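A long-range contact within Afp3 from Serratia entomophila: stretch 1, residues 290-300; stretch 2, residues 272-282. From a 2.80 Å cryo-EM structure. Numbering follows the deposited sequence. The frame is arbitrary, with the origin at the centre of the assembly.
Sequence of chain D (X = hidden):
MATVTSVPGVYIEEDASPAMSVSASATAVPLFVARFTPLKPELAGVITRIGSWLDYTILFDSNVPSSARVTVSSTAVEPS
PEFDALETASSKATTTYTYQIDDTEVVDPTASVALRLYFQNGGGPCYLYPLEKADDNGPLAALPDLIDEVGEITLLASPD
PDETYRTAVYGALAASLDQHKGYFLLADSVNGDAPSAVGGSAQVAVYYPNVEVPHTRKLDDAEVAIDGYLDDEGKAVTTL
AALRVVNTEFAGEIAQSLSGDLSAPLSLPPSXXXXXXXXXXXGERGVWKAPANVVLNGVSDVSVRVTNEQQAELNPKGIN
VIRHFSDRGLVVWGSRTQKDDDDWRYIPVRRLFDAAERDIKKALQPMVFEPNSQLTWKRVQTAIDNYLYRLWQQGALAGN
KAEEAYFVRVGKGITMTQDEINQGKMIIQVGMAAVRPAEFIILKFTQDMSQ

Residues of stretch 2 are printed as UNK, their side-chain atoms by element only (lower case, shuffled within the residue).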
# COMPACT_ATOMS: atom_id res chain seq x y z
N ALA D 290 -58.33 -18.21 -0.58
CA ALA D 290 -59.63 -18.81 -0.80
C ALA D 290 -60.36 -18.11 -1.94
O ALA D 290 -60.55 -16.89 -1.88
CB ALA D 290 -60.47 -18.75 0.47
N PRO D 291 -60.76 -18.83 -2.99
CA PRO D 291 -61.46 -18.20 -4.13
C PRO D 291 -62.95 -18.01 -3.86
O PRO D 291 -63.82 -18.58 -4.52
CB PRO D 291 -61.20 -19.21 -5.25
CG PRO D 291 -61.10 -20.51 -4.54
CD PRO D 291 -60.47 -20.25 -3.23
N ALA D 292 -63.27 -17.18 -2.87
CA ALA D 292 -64.65 -17.10 -2.42
C ALA D 292 -65.11 -15.68 -2.07
O ALA D 292 -65.93 -15.52 -1.16
CB ALA D 292 -64.87 -18.03 -1.23
N ASN D 293 -64.58 -14.66 -2.73
CA ASN D 293 -65.22 -13.35 -2.72
C ASN D 293 -65.19 -12.70 -4.09
O ASN D 293 -65.22 -11.47 -4.19
CB ASN D 293 -64.59 -12.39 -1.71
CG ASN D 293 -65.10 -12.59 -0.31
OD1 ASN D 293 -66.29 -12.79 -0.10
ND2 ASN D 293 -64.21 -12.51 0.67
N VAL D 294 -65.13 -13.48 -5.14
CA VAL D 294 -65.02 -12.95 -6.49
C VAL D 294 -66.42 -12.71 -7.03
O VAL D 294 -67.29 -13.59 -6.95
CB VAL D 294 -64.23 -13.92 -7.38
CG1 VAL D 294 -64.11 -13.37 -8.80
CG2 VAL D 294 -62.86 -14.17 -6.79
N VAL D 295 -66.65 -11.52 -7.55
CA VAL D 295 -67.92 -11.17 -8.18
C VAL D 295 -67.90 -11.69 -9.60
O VAL D 295 -66.97 -11.42 -10.37
CB VAL D 295 -68.15 -9.65 -8.13
CG1 VAL D 295 -69.43 -9.29 -8.85
CG2 VAL D 295 -68.20 -9.17 -6.70
N LEU D 296 -68.93 -12.45 -9.97
CA LEU D 296 -68.98 -13.10 -11.27
C LEU D 296 -69.34 -12.09 -12.35
O LEU D 296 -70.41 -11.47 -12.29
CB LEU D 296 -70.00 -14.24 -11.24
CG LEU D 296 -69.71 -15.36 -10.24
CD1 LEU D 296 -70.85 -16.36 -10.21
CD2 LEU D 296 -68.42 -16.06 -10.58
N ASN D 297 -68.45 -11.92 -13.32
CA ASN D 297 -68.72 -11.04 -14.44
C ASN D 297 -69.65 -11.72 -15.43
O ASN D 297 -69.86 -12.94 -15.39
CB ASN D 297 -67.43 -10.64 -15.15
CG ASN D 297 -66.54 -9.78 -14.30
OD1 ASN D 297 -67.01 -8.89 -13.60
ND2 ASN D 297 -65.24 -10.04 -14.34
N GLY D 298 -70.22 -10.93 -16.34
CA GLY D 298 -71.11 -11.52 -17.31
C GLY D 298 -72.54 -11.59 -16.82
O GLY D 298 -73.32 -10.66 -17.02
N VAL D 299 -72.86 -12.72 -16.21
CA VAL D 299 -74.19 -13.13 -15.78
C VAL D 299 -74.90 -12.13 -14.87
O VAL D 299 -74.26 -11.28 -14.23
CB VAL D 299 -74.09 -14.49 -15.07
CG1 VAL D 299 -73.56 -15.52 -16.02
CG2 VAL D 299 -73.15 -14.36 -13.88
N SER D 300 -76.22 -12.24 -14.80
CA SER D 300 -77.06 -11.30 -14.06
C SER D 300 -77.58 -11.89 -12.75
O SER D 300 -77.39 -11.30 -11.68
CB SER D 300 -78.23 -10.85 -14.93
OG SER D 300 -79.10 -11.93 -15.22
N UNK D 272 -68.20 -23.52 -15.41
CA UNK D 272 -67.42 -22.80 -16.40
C UNK D 272 -67.01 -21.43 -15.88
O UNK D 272 -66.00 -20.86 -16.30
c UNK D 272 -68.21 -22.66 -17.70
N UNK D 273 -67.80 -20.87 -14.95
CA UNK D 273 -67.47 -19.56 -14.40
C UNK D 273 -66.50 -19.69 -13.23
O UNK D 273 -65.62 -18.84 -13.06
c UNK D 273 -68.74 -18.83 -13.96
c UNK D 273 -70.49 -17.10 -14.31
c UNK D 273 -70.51 -19.13 -15.75
c UNK D 273 -69.64 -18.15 -14.99
N UNK D 274 -66.66 -20.73 -12.42
CA UNK D 274 -65.80 -20.91 -11.25
C UNK D 274 -64.40 -21.34 -11.69
O UNK D 274 -63.40 -20.99 -11.05
c UNK D 274 -67.81 -21.41 -9.83
c UNK D 274 -66.44 -21.91 -10.27
c UNK D 274 -67.79 -20.07 -9.15
c UNK D 274 -65.61 -22.08 -9.02
N UNK D 275 -64.30 -22.05 -12.81
CA UNK D 275 -62.99 -22.35 -13.38
C UNK D 275 -62.31 -21.09 -13.88
O UNK D 275 -61.07 -21.02 -13.93
c UNK D 275 -63.13 -23.37 -14.51
N UNK D 276 -63.09 -20.08 -14.26
CA UNK D 276 -62.51 -18.79 -14.59
C UNK D 276 -61.99 -18.05 -13.37
O UNK D 276 -60.91 -17.47 -13.41
N UNK D 277 -62.75 -18.07 -12.27
CA UNK D 277 -62.37 -17.25 -11.12
C UNK D 277 -61.26 -17.91 -10.31
O UNK D 277 -60.69 -17.28 -9.42
c UNK D 277 -64.03 -18.15 -9.45
c UNK D 277 -64.71 -16.34 -11.06
c UNK D 277 -63.59 -16.93 -10.23
N UNK D 278 -60.95 -19.18 -10.58
CA UNK D 278 -59.75 -19.76 -9.99
C UNK D 278 -58.51 -19.16 -10.64
O UNK D 278 -57.53 -18.86 -9.95
c UNK D 278 -62.22 -23.48 -7.44
c UNK D 278 -61.37 -24.14 -8.29
c UNK D 278 -60.58 -23.43 -9.15
c UNK D 278 -61.46 -21.40 -8.30
o UNK D 278 -63.01 -24.20 -6.58
c UNK D 278 -62.28 -22.12 -7.44
c UNK D 278 -59.72 -21.28 -10.13
c UNK D 278 -60.63 -22.05 -9.20
N UNK D 279 -58.52 -19.00 -11.96
CA UNK D 279 -57.38 -18.43 -12.64
C UNK D 279 -57.20 -16.95 -12.34
O UNK D 279 -56.08 -16.44 -12.37
N UNK D 280 -58.30 -16.26 -12.07
CA UNK D 280 -58.21 -14.86 -11.68
C UNK D 280 -57.65 -14.71 -10.27
O UNK D 280 -56.84 -13.82 -10.01
c UNK D 280 -60.99 -12.16 -11.46
c UNK D 280 -59.58 -14.20 -11.77
c UNK D 280 -61.58 -12.06 -12.85
n UNK D 280 -62.91 -11.41 -12.81
c UNK D 280 -59.58 -12.72 -11.50
N UNK D 281 -58.06 -15.59 -9.36
CA UNK D 281 -57.62 -15.49 -7.97
C UNK D 281 -56.17 -15.92 -7.82
O UNK D 281 -55.40 -15.30 -7.08
c UNK D 281 -58.53 -16.34 -7.08
o UNK D 281 -59.88 -15.91 -7.25
c UNK D 281 -58.16 -16.21 -5.62
N UNK D 282 -55.77 -16.97 -8.54
CA UNK D 282 -54.40 -17.48 -8.42
C UNK D 282 -53.40 -16.52 -9.04
O UNK D 282 -52.26 -16.41 -8.58
c UNK D 282 -54.29 -18.85 -9.06
o UNK D 282 -55.52 -20.89 -9.01
c UNK D 282 -55.14 -19.89 -8.37
o UNK D 282 -55.43 -19.71 -7.17

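Position 272 carries a single side-chain carbon, its CB, which lies 9.1 Å from V299 CG1, out of reach of stretch 1; one carbon and no more is alanine, A272. Position 273 has four carbons, forked at the second, which is the leucine pattern. Its CA-to-CB bond points toward stretch 1, and L273 CD2 lies 3.8 Å from V299 CG2 and 4.2 Å from L296 CD1, so one methyl meets two apolar side chains.

Position 274 also has four carbons, but the fork is at the first and one arm is two carbons long: isoleucine. The CA-to-CB bond runs sideways, yet the longer arm brings I274 CD1 to 4.3 Å from L296 CD2. Position 275 again shows one carbon, out of reach of stretch 1, and is A275. Position 276 has no side-chain atoms and is G276; an ideal CB there would sit 3.2 Å from L273 O, a crowded place.

At position 277 one carbon carries two others, three in all, the shape of valine or of threonine with an oxygen; the elements are all carbon, so it is V277. Directed toward stretch 1, it places V277 CG1 3.8 Å from V294 CG1 and also 3.8 Å from L296 CD2, bridging two residues of the loop. Position 278 shows one carbon, then a six-carbon ring bearing an oxygen, which identifies tyrosine. The CA-to-CB bond of Y278 points away, but the ring returns, and Y278 CE1 comes within 3.5 Å of P291 CG in an oblique approach. Its hydroxyl is hydrogen-bonded elsewhere in the structure.

Position 279 lacks a side chain and is G279; here an ideal CB would have room, so local crowding does not account for the absence. Position 280 has four carbons in a row ending in nitrogen: lysine. K280 CD lies 4.3 Å from V294 CG1, while K280 NZ is 3.1 Å from the atom modelled as N297 ND2, a polar approach whose nature the geometry leaves open.

Position 281 repeats the one-carbon fork, now with one oxygen and one carbon, hence threonine. T281 OG1 donates a hydrogen bond to V277 O at 2.7 Å, one turn back, and T281 OG1 also packs 3.5 Å from V294 CG2. Position 282 has two carbons, the second carrying two oxygens: aspartate. D282 makes no contact; its nearest approach is D282 OD1 to P291 CB at 6.1 Å.

The contact is a helix packed against a loop without regular structure. Residues 273, 277 and 281, spaced four apart, all point toward the loop and therefore form a stripe along one side of the helix. The nearest CA pairs run in reverse order, P291 with T281, V294 with V277 and L296 with L273, so the loop travels antiparallel to the helix. The closest of them, P291 CA to T281 CA, is 6.1 Å. No clear hydrogen bond crosses between them; apolar packing dominates the 526 Å² buried in total.

Stretch 2, residues 272-282: ALIAGVYGKTD
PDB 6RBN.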